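Local coordinates for inositol monophosphatase family protein (Staphylococcus aureus subsp. aureus MSSA476, PDB 4I3Y) that probably hydrolyses inositol monophosphates to inositol and phosphate with the help of bound magnesium, and is inhibited by lithium, at residues S21-I26 / K132-A137; H89-D94 / L123-D128; A114-G119 / A218-A223. One frame throughout, in Å; residues are numbered along the deposited sequence.

Contact 1: S21-I26 / K132-A137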
loop_
_atom_site.group_PDB
_atom_site.type_symbol
_atom_site.label_atom_id
_atom_site.label_comp_id
_atom_site.label_asym_id
_atom_site.label_seq_id
_atom_site.Cartn_x
_atom_site.Cartn_y
_atom_site.Cartn_z
ATOM N N SER A 21 3.907 -3.661 -25.897
ATOM C CA SER A 21 5.297 -3.392 -26.288
ATOM C C SER A 21 5.739 -1.906 -25.990
ATOM O O SER A 21 6.846 -1.626 -25.436
ATOM C CB SER A 21 5.451 -3.824 -27.755
ATOM O OG SER A 21 6.741 -3.491 -28.166
ATOM N N TRP A 22 4.848 -0.950 -26.286
ATOM C CA TRP A 22 5.126 0.458 -25.979
ATOM C C TRP A 22 5.222 0.647 -24.444
ATOM O O TRP A 22 6.090 1.327 -23.988
ATOM C CB TRP A 22 4.071 1.400 -26.580
ATOM C CG TRP A 22 4.308 2.851 -26.235
ATOM C CD1 TRP A 22 5.091 3.733 -26.918
ATOM C CD2 TRP A 22 3.738 3.597 -25.129
ATOM N NE1 TRP A 22 5.033 4.972 -26.343
ATOM C CE2 TRP A 22 4.235 4.928 -25.233
ATOM C CE3 TRP A 22 2.884 3.267 -24.059
ATOM C CZ2 TRP A 22 3.924 5.924 -24.315
ATOM C CZ3 TRP A 22 2.573 4.269 -23.130
ATOM C CH2 TRP A 22 3.093 5.599 -23.281
ATOM N N LEU A 23 4.330 0.002 -23.691
ATOM C CA LEU A 23 4.328 0.067 -22.224
ATOM C C LEU A 23 5.589 -0.501 -21.628
ATOM O O LEU A 23 6.278 0.174 -20.855
ATOM C CB LEU A 23 3.132 -0.676 -21.681
ATOM C CG LEU A 23 1.933 -0.048 -20.988
ATOM C CD1 LEU A 23 1.759 1.476 -21.099
ATOM C CD2 LEU A 23 0.660 -0.809 -21.283
ATOM N N LYS A 24 5.928 -1.735 -22.017
ATOM C CA LYS A 24 7.156 -2.339 -21.536
ATOM C C LYS A 24 8.412 -1.566 -21.930
ATOM O O LYS A 24 9.385 -1.536 -21.176
ATOM C CB LYS A 24 7.252 -3.838 -21.906
ATOM C CG LYS A 24 6.201 -4.721 -21.223
ATOM C CD LYS A 24 6.255 -4.731 -19.678
ATOM C CE LYS A 24 7.612 -5.059 -19.006
ATOM N NZ LYS A 24 7.510 -4.786 -17.504
ATOM N N GLN A 25 8.413 -0.884 -23.058
ATOM C CA GLN A 25 9.620 -0.080 -23.379
ATOM C C GLN A 25 9.657 1.332 -22.721
ATOM O O GLN A 25 10.640 2.072 -22.817
ATOM C CB GLN A 25 9.765 0.015 -24.878
ATOM C CG GLN A 25 8.696 0.842 -25.544
ATOM C CD GLN A 25 9.059 2.319 -25.529
ATOM O OE1 GLN A 25 10.249 2.665 -25.681
ATOM N NE2 GLN A 25 8.039 3.213 -25.309
ATOM N N ILE A 26 8.584 1.703 -22.029
ATOM C CA ILE A 26 8.622 2.870 -21.161
ATOM C C ILE A 26 9.505 2.579 -19.861
ATOM O O ILE A 26 9.972 3.497 -19.249
ATOM C CB ILE A 26 7.165 3.357 -20.855
ATOM C CG1 ILE A 26 7.040 4.881 -20.933
ATOM C CG2 ILE A 26 6.684 2.825 -19.519
ATOM C CD1 ILE A 26 6.916 5.416 -22.337
ATOM N N LYS A 132 6.784 -3.508 -11.770
ATOM C CA LYS A 132 6.776 -4.152 -13.119
ATOM C C LYS A 132 5.641 -5.195 -13.265
ATOM O O LYS A 132 5.868 -6.318 -13.633
ATOM C CB LYS A 132 8.185 -4.742 -13.460
ATOM C CG LYS A 132 9.344 -3.815 -13.072
ATOM C CD LYS A 132 9.599 -2.735 -14.108
ATOM C CE LYS A 132 10.657 -1.747 -13.603
ATOM N NZ LYS A 132 10.365 -1.242 -12.208
ATOM N N LYS A 133 4.411 -4.792 -12.961
ATOM C CA LYS A 133 3.237 -5.645 -13.105
ATOM C C LYS A 133 2.279 -4.961 -14.065
ATOM O O LYS A 133 1.685 -3.934 -13.714
ATOM C CB LYS A 133 2.562 -5.928 -11.719
ATOM C CG LYS A 133 3.355 -6.921 -10.825
ATOM C CD LYS A 133 2.676 -7.344 -9.499
ATOM C CE LYS A 133 2.901 -6.328 -8.382
ATOM N NZ LYS A 133 2.243 -6.501 -7.020
ATOM N N LEU A 134 2.155 -5.534 -15.267
ATOM C CA LEU A 134 1.264 -5.057 -16.321
ATOM C C LEU A 134 -0.069 -5.781 -16.205
ATOM O O LEU A 134 -0.190 -6.980 -16.499
ATOM C CB LEU A 134 1.878 -5.244 -17.726
ATOM C CG LEU A 134 0.968 -4.772 -18.890
ATOM C CD1 LEU A 134 0.570 -3.314 -18.728
ATOM C CD2 LEU A 134 1.715 -4.870 -20.228
ATOM N N TYR A 135 -1.076 -5.077 -15.659
ATOM C CA TYR A 135 -2.430 -5.610 -15.679
ATOM C C TYR A 135 -3.024 -5.286 -17.065
ATOM O O TYR A 135 -2.992 -4.125 -17.509
ATOM C CB TYR A 135 -3.314 -5.051 -14.557
ATOM C CG TYR A 135 -2.749 -5.326 -13.166
ATOM C CD1 TYR A 135 -3.116 -6.492 -12.495
ATOM C CD2 TYR A 135 -1.846 -4.453 -12.544
ATOM C CE1 TYR A 135 -2.603 -6.791 -11.228
ATOM C CE2 TYR A 135 -1.314 -4.754 -11.257
ATOM C CZ TYR A 135 -1.731 -5.927 -10.610
ATOM O OH TYR A 135 -1.271 -6.318 -9.381
ATOM N N LYS A 136 -3.606 -6.285 -17.719
ATOM C CA LYS A 136 -4.305 -5.974 -18.979
ATOM C C LYS A 136 -5.585 -6.770 -19.088
ATOM O O LYS A 136 -5.688 -7.859 -18.513
ATOM C CB LYS A 136 -3.403 -6.227 -20.191
ATOM C CG LYS A 136 -3.074 -7.702 -20.417
ATOM C CD LYS A 136 -2.232 -7.858 -21.696
ATOM C CE LYS A 136 -2.065 -9.348 -22.076
ATOM N NZ LYS A 136 -1.238 -9.394 -23.316
ATOM N N ALA A 137 -6.550 -6.190 -19.802
ATOM C CA ALA A 137 -7.831 -6.812 -20.098
ATOM C C ALA A 137 -8.059 -6.720 -21.624
ATOM O O ALA A 137 -7.865 -5.649 -22.232
ATOM C CB ALA A 137 -8.919 -6.099 -19.351
#

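Contact 2: H89-D94 / L123-D128. With MG (magnesium ion), chain D.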
loop_
_atom_site.group_PDB
_atom_site.type_symbol
_atom_site.label_atom_id
_atom_site.label_comp_id
_atom_site.label_asym_id
_atom_site.label_seq_id
_atom_site.Cartn_x
_atom_site.Cartn_y
_atom_site.Cartn_z
ATOM N N HIS A 89 -12.955 5.384 -32.557
ATOM C CA HIS A 89 -11.731 4.830 -31.932
ATOM C C HIS A 89 -11.213 5.791 -30.879
ATOM O O HIS A 89 -10.660 6.828 -31.197
ATOM C CB HIS A 89 -10.652 4.549 -33.001
ATOM C CG HIS A 89 -11.103 3.582 -34.050
ATOM N ND1 HIS A 89 -11.332 2.248 -33.782
ATOM C CD2 HIS A 89 -11.408 3.763 -35.358
ATOM C CE1 HIS A 89 -11.725 1.637 -34.888
ATOM N NE2 HIS A 89 -11.773 2.533 -35.859
ATOM N N LEU A 90 -11.385 5.436 -29.611
ATOM C CA LEU A 90 -10.977 6.358 -28.560
ATOM C C LEU A 90 -10.109 5.693 -27.499
ATOM O O LEU A 90 -10.487 4.645 -26.949
ATOM C CB LEU A 90 -12.205 6.865 -27.846
ATOM C CG LEU A 90 -11.848 7.802 -26.675
ATOM C CD1 LEU A 90 -11.140 9.089 -27.022
ATOM C CD2 LEU A 90 -13.107 8.046 -25.874
ATOM N N TRP A 91 -8.985 6.328 -27.227
ATOM C CA TRP A 91 -8.085 5.964 -26.134
ATOM C C TRP A 91 -8.262 6.927 -24.947
ATOM O O TRP A 91 -8.199 8.139 -25.121
ATOM C CB TRP A 91 -6.622 6.003 -26.612
ATOM C CG TRP A 91 -6.376 4.861 -27.590
ATOM C CD1 TRP A 91 -6.639 4.868 -28.944
ATOM C CD2 TRP A 91 -5.929 3.523 -27.276
ATOM N NE1 TRP A 91 -6.337 3.616 -29.509
ATOM C CE2 TRP A 91 -5.892 2.784 -28.513
ATOM C CE3 TRP A 91 -5.517 2.898 -26.098
ATOM C CZ2 TRP A 91 -5.458 1.437 -28.592
ATOM C CZ3 TRP A 91 -5.091 1.565 -26.156
ATOM C CH2 TRP A 91 -5.081 0.834 -27.412
ATOM N N ILE A 92 -8.454 6.385 -23.740
ATOM C CA ILE A 92 -8.415 7.272 -22.579
ATOM C C ILE A 92 -7.128 6.980 -21.807
ATOM O O ILE A 92 -6.764 5.801 -21.598
ATOM C CB ILE A 92 -9.635 7.102 -21.703
ATOM C CG1 ILE A 92 -10.895 7.385 -22.529
ATOM C CG2 ILE A 92 -9.494 8.001 -20.454
ATOM C CD1 ILE A 92 -12.182 7.436 -21.703
ATOM N N MET A 93 -6.374 8.029 -21.468
ATOM C CA MET A 93 -5.087 7.800 -20.771
ATOM C C MET A 93 -4.884 8.614 -19.510
ATOM O O MET A 93 -4.997 9.844 -19.535
ATOM C CB MET A 93 -3.888 8.083 -21.674
ATOM C CG MET A 93 -2.520 7.848 -21.024
ATOM S SD MET A 93 -1.153 8.359 -22.109
ATOM C CE MET A 93 0.024 7.087 -21.707
ATOM N N ASP A 94 -4.470 7.928 -18.440
ATOM C CA ASP A 94 -3.890 8.620 -17.280
ATOM C C ASP A 94 -2.370 8.345 -17.298
ATOM O O ASP A 94 -1.962 7.199 -17.016
ATOM C CB ASP A 94 -4.488 8.069 -16.002
ATOM C CG ASP A 94 -4.227 8.972 -14.832
ATOM O OD1 ASP A 94 -3.226 9.726 -14.866
ATOM O OD2 ASP A 94 -5.087 8.960 -13.951
ATOM N N LEU A 123 -9.918 -2.858 -25.025
ATOM C CA LEU A 123 -8.561 -3.087 -24.416
ATOM C C LEU A 123 -8.388 -2.152 -23.205
ATOM O O LEU A 123 -8.779 -0.985 -23.247
ATOM C CB LEU A 123 -7.423 -2.833 -25.393
ATOM C CG LEU A 123 -7.350 -3.645 -26.684
ATOM C CD1 LEU A 123 -6.264 -3.041 -27.604
ATOM C CD2 LEU A 123 -7.109 -5.134 -26.446
ATOM N N SER A 124 -7.847 -2.693 -22.125
ATOM C CA SER A 124 -7.550 -1.904 -20.897
ATOM C C SER A 124 -6.220 -2.258 -20.290
ATOM O O SER A 124 -5.826 -3.410 -20.345
ATOM C CB SER A 124 -8.639 -2.114 -19.855
ATOM O OG SER A 124 -9.864 -1.643 -20.386
ATOM N N TYR A 125 -5.546 -1.273 -19.700
ATOM C CA TYR A 125 -4.222 -1.462 -19.186
ATOM C C TYR A 125 -4.043 -0.651 -17.912
ATOM O O TYR A 125 -4.368 0.555 -17.913
ATOM C CB TYR A 125 -3.152 -0.954 -20.207
ATOM C CG TYR A 125 -3.237 -1.696 -21.520
ATOM C CD1 TYR A 125 -2.634 -2.954 -21.673
ATOM C CD2 TYR A 125 -4.012 -1.195 -22.561
ATOM C CE1 TYR A 125 -2.773 -3.670 -22.861
ATOM C CE2 TYR A 125 -4.214 -1.902 -23.718
ATOM C CZ TYR A 125 -3.558 -3.119 -23.878
ATOM O OH TYR A 125 -3.714 -3.754 -25.044
ATOM N N VAL A 126 -3.480 -1.313 -16.876
ATOM C CA VAL A 126 -2.992 -0.676 -15.651
ATOM C C VAL A 126 -1.570 -1.156 -15.397
ATOM O O VAL A 126 -1.336 -2.321 -15.016
ATOM C CB VAL A 126 -3.868 -0.920 -14.411
ATOM C CG1 VAL A 126 -3.268 -0.146 -13.219
ATOM C CG2 VAL A 126 -5.317 -0.459 -14.657
ATOM N N TYR A 127 -0.617 -0.257 -15.629
ATOM C CA TYR A 127 0.786 -0.661 -15.493
ATOM C C TYR A 127 1.320 -0.191 -14.186
ATOM O O TYR A 127 1.661 1.022 -14.053
ATOM C CB TYR A 127 1.684 -0.119 -16.649
ATOM C CG TYR A 127 3.099 -0.692 -16.665
ATOM C CD1 TYR A 127 3.401 -1.919 -16.043
ATOM C CD2 TYR A 127 4.144 -0.013 -17.344
ATOM C CE1 TYR A 127 4.686 -2.428 -16.053
ATOM C CE2 TYR A 127 5.456 -0.506 -17.350
ATOM C CZ TYR A 127 5.705 -1.702 -16.713
ATOM O OH TYR A 127 6.961 -2.188 -16.739
ATOM N N ASP A 128 1.452 -1.137 -13.256
ATOM C CA ASP A 128 2.106 -0.858 -11.972
ATOM C C ASP A 128 3.604 -0.873 -12.219
ATOM O O ASP A 128 4.243 -1.930 -12.139
ATOM C CB ASP A 128 1.690 -1.935 -11.001
ATOM C CG ASP A 128 2.320 -1.791 -9.621
ATOM O OD1 ASP A 128 3.242 -1.039 -9.418
ATOM O OD2 ASP A 128 1.878 -2.505 -8.739
HETATM MG MG MG D . -2.755 11.128 -13.578
HETATM O O HOH W 1 -1.267 12.199 -14.927
#

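Contact 3: A114-G119 / A218-A223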
loop_
_atom_site.group_PDB
_atom_site.type_symbol
_atom_site.label_atom_id
_atom_site.label_comp_id
_atom_site.label_asym_id
_atom_site.label_seq_id
_atom_site.Cartn_x
_atom_site.Cartn_y
_atom_site.Cartn_z
ATOM N N ALA A 114 -6.993 2.855 -21.839
ATOM C CA ALA A 114 -8.202 2.132 -22.181
ATOM C C ALA A 114 -8.658 2.567 -23.591
ATOM O O ALA A 114 -8.671 3.780 -23.915
ATOM C CB ALA A 114 -9.313 2.376 -21.155
ATOM N N TYR A 115 -8.981 1.547 -24.401
ATOM C CA TYR A 115 -9.445 1.715 -25.762
ATOM C C TYR A 115 -10.941 1.325 -25.879
ATOM O O TYR A 115 -11.379 0.208 -25.510
ATOM C CB TYR A 115 -8.591 0.867 -26.708
ATOM C CG TYR A 115 -9.144 0.698 -28.111
ATOM C CD1 TYR A 115 -9.293 1.805 -28.963
ATOM C CD2 TYR A 115 -9.499 -0.595 -28.607
ATOM C CE1 TYR A 115 -9.778 1.651 -30.286
ATOM C CE2 TYR A 115 -9.993 -0.777 -29.924
ATOM C CZ TYR A 115 -10.121 0.335 -30.767
ATOM O OH TYR A 115 -10.634 0.184 -32.057
ATOM N N PHE A 116 -11.683 2.222 -26.485
ATOM C CA PHE A 116 -13.113 2.086 -26.616
ATOM C C PHE A 116 -13.414 2.153 -28.109
ATOM O O PHE A 116 -12.956 3.074 -28.805
ATOM C CB PHE A 116 -13.854 3.261 -25.911
ATOM C CG PHE A 116 -13.712 3.239 -24.425
ATOM C CD1 PHE A 116 -14.669 2.595 -23.636
ATOM C CD2 PHE A 116 -12.595 3.795 -23.826
ATOM C CE1 PHE A 116 -14.531 2.532 -22.266
ATOM C CE2 PHE A 116 -12.453 3.738 -22.441
ATOM C CZ PHE A 116 -13.407 3.108 -21.664
ATOM N N TYR A 117 -14.168 1.173 -28.565
ATOM C CA TYR A 117 -14.523 1.089 -29.983
ATOM C C TYR A 117 -16.029 1.368 -30.098
ATOM O O TYR A 117 -16.843 0.586 -29.587
ATOM C CB TYR A 117 -14.166 -0.287 -30.575
ATOM C CG TYR A 117 -14.710 -0.455 -32.000
ATOM C CD1 TYR A 117 -14.216 0.330 -33.037
ATOM C CD2 TYR A 117 -15.763 -1.352 -32.288
ATOM C CE1 TYR A 117 -14.709 0.213 -34.321
ATOM C CE2 TYR A 117 -16.268 -1.468 -33.584
ATOM C CZ TYR A 117 -15.735 -0.663 -34.586
ATOM O OH TYR A 117 -16.181 -0.733 -35.893
ATOM N N GLU A 118 -16.394 2.493 -30.729
ATOM C CA GLU A 118 -17.814 2.934 -30.758
ATOM C C GLU A 118 -18.385 2.812 -29.370
ATOM O O GLU A 118 -19.379 2.108 -29.150
ATOM C CB GLU A 118 -18.655 2.132 -31.747
ATOM C CG GLU A 118 -18.045 2.118 -33.123
ATOM C CD GLU A 118 -18.901 1.425 -34.158
ATOM O OE1 GLU A 118 -19.712 0.518 -33.838
ATOM O OE2 GLU A 118 -18.760 1.819 -35.313
ATOM N N GLY A 119 -17.692 3.442 -28.425
ATOM C CA GLY A 119 -18.072 3.393 -27.009
ATOM C C GLY A 119 -18.030 2.086 -26.189
ATOM O O GLY A 119 -18.417 2.090 -25.016
ATOM N N ALA A 218 -9.715 2.211 -17.523
ATOM C CA ALA A 218 -9.376 0.801 -17.769
ATOM C C ALA A 218 -10.257 -0.175 -16.995
ATOM O O ALA A 218 -10.459 -1.328 -17.421
ATOM C CB ALA A 218 -7.923 0.568 -17.364
ATOM N N GLN A 219 -10.731 0.280 -15.834
ATOM C CA GLN A 219 -11.415 -0.562 -14.898
ATOM C C GLN A 219 -12.743 -1.149 -15.433
ATOM O O GLN A 219 -13.142 -2.268 -15.012
ATOM C CB GLN A 219 -11.661 0.195 -13.584
ATOM C CG GLN A 219 -10.409 0.461 -12.747
ATOM C CD GLN A 219 -9.745 1.783 -13.057
ATOM O OE1 GLN A 219 -9.463 2.105 -14.238
ATOM N NE2 GLN A 219 -9.382 2.530 -12.003
ATOM N N PHE A 220 -13.431 -0.421 -16.336
ATOM C CA PHE A 220 -14.677 -0.960 -16.939
ATOM C C PHE A 220 -14.488 -2.346 -17.464
ATOM O O PHE A 220 -15.279 -3.229 -17.171
ATOM C CB PHE A 220 -15.189 -0.104 -18.108
ATOM C CG PHE A 220 -15.745 1.251 -17.691
ATOM C CD1 PHE A 220 -17.064 1.377 -17.271
ATOM C CD2 PHE A 220 -14.944 2.411 -17.760
ATOM C CE1 PHE A 220 -17.552 2.636 -16.901
ATOM C CE2 PHE A 220 -15.426 3.637 -17.385
ATOM C CZ PHE A 220 -16.738 3.749 -16.929
ATOM N N LEU A 221 -13.465 -2.558 -18.291
ATOM C CA LEU A 221 -13.351 -3.888 -18.913
ATOM C C LEU A 221 -12.898 -4.936 -17.902
ATOM O O LEU A 221 -13.348 -6.115 -17.953
ATOM C CB LEU A 221 -12.417 -3.807 -20.142
ATOM C CG LEU A 221 -12.224 -5.080 -20.922
ATOM C CD1 LEU A 221 -13.574 -5.533 -21.414
ATOM C CD2 LEU A 221 -11.260 -4.848 -22.105
ATOM N N PHE A 222 -12.034 -4.522 -16.936
ATOM C CA PHE A 222 -11.682 -5.435 -15.849
ATOM C C PHE A 222 -12.929 -5.894 -15.103
ATOM O O PHE A 222 -13.037 -7.068 -14.763
ATOM C CB PHE A 222 -10.636 -4.825 -14.906
ATOM C CG PHE A 222 -9.226 -4.781 -15.483
ATOM C CD1 PHE A 222 -8.368 -5.882 -15.365
ATOM C CD2 PHE A 222 -8.742 -3.638 -16.099
ATOM C CE1 PHE A 222 -7.086 -5.851 -15.918
ATOM C CE2 PHE A 222 -7.456 -3.589 -16.644
ATOM C CZ PHE A 222 -6.618 -4.682 -16.532
ATOM N N ALA A 223 -13.844 -4.959 -14.813
ATOM C CA ALA A 223 -15.025 -5.257 -13.991
ATOM C C ALA A 223 -15.952 -6.212 -14.777
ATOM O O ALA A 223 -16.415 -7.215 -14.244
ATOM C CB ALA A 223 -15.767 -3.961 -13.614
#

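Contact 1: S21-I26 / K132-A137
The ammonium NZ of K24 reaches K132, lying 4.1 Å from K132 CB, while polar partners outside the pair hold it: the hydroxyl of Y127 by a hydrogen bond and D27 by a long, weak ion pair. Successive bends at chi2 (-61°) and chi3 (-53°) curl the lysine chain off the helix and bring its end to K132, just before the strand. K132 sends its own amine elsewhere, to the carbonyl and ring of Y129, and the two like charges stay 7.0 Å apart, NZ of K24 to NZ of K132. Helix 12-35 here lies on one face of the seven-stranded sheet of the inositol monophosphatase fold, over strand 133-138. A G1 beta bulge, K132 and K133 both facing D128, leads into that strand. Deeper in, the contact is purely aliphatic. L23 and L134 meet at about a right angle, with L23 CD2 3.6 Å from L134 CD1, and the same methyl of L134 also approaches L23 CG at 4.2 Å. L134 is aimed at the helix with CG anti to its N (chi1 179°); C20, about one helical turn before L23, also touches L134, and Y125 flanks L23.

Contact 2: H89-D94 / L123-D128
With chi1 at -70°, CG of W91 lies opposite its carbonyl carbon, and chi2 of 84° swings the indole across toward L123 and Y125. L123 takes a matching first torsion, chi1 -59°, and turns its CD1 methyl toward CH2 of the indole. In the seven-stranded sheet of the inositol monophosphatase fold, strands 89-97 and 120-128 are not neighbours: strand 110-117 runs between them, and the closest CA atoms, of W91 and L123, are 9.2 Å apart. The contact is therefore made by side chains alone, above the middle strand on the face covered by helix 12-35. W91 CH2 touches L123 CD1 at 4.1 Å, the methyl coming in obliquely. W91 CZ3 meets Y125 CE2 at 4.3 Å; this tyrosine carbon sits at the indole edge, near its plane. Y115 of the intervening strand stacks on W91, and I19 of the helix packs against both W91 and Y125. Polar ends find partners outside: W91 NE1 bonds H71, and the Y125 hydroxyl bonds D16. At its other end, strand 89-97 reaches the active site, where D94 opens the DPIDGT motif of the family. E76 and I96 O share its magnesium, which D94 OD1 binds at 2.0 Å, while D94 OD2 stays 3.2 Å from the metal ion.

Contact 3: A114-G119 / A218-A223
Aliphatic packing comes first: the methyl of A114 is pressed against the backbone of A218, with A114 CB 3.7 Å from A218 N and equally close to A218 CA. The A218 methyl points away from the strand, and even so its CB comes within 4.4 Å of A114 CB. Two small residues let the main chains approach closely, their CA atoms 4.8 Å apart. Aromatic contact follows two residues farther along each segment. F116 meets F220 through CZ, which lies 4.3 Å from F220 CD2; that carbon stands at the edge of the F116 ring, near its plane. A first torsion of -68° carries the F116 ring toward the helix. H240 stacks on F116 and also touches F220, so the pair belongs to a larger aromatic cluster. Polar bonds serve each side separately. On the strand, the Y115 hydroxyl bonds H89 ND1. A218 O receives a weak hydrogen bond from S124 of the adjoining strand, and Q219 NE2 is held by D215 O and S195 OG. Within the helix, A223 N bonds Q219 O at 2.8 Å, while the rim of the F222 ring lies against A218 C. The helix occupies the middle layer of the alpha-beta-alpha-beta-alpha fold: it also reaches M230 of the five-stranded sheet through Q219, F220 and A223. With no hydrogen bond across the two segments, their union depends on the fit of methyl, backbone and ring edge, with A114, A218 and F116 buried and F220 partly exposed.

In the fold
All three contacts share the seven-stranded sheet. Contacts 1 and 2 lie on the face under helix 12-35, their centres 11 Å apart; contact 3 lies on the other face, against helix 219-225, with centres 8 Å from contact 2 and 16 Å from contact 1. Strands 89-97, 110-117, 120-128 and 133-138 are consecutive neighbours, so backbone bonds such as I92 to A114 and Y135 to V126 tie the contacts together. Along the chain, contact 2 is nested within the loop closed by contact 1, while contact 3 crosses both. The sheet is thus packed on both sides by helices distant in sequence, and its strand 89-97 carries two of the magnesium ligands, D94 and I96.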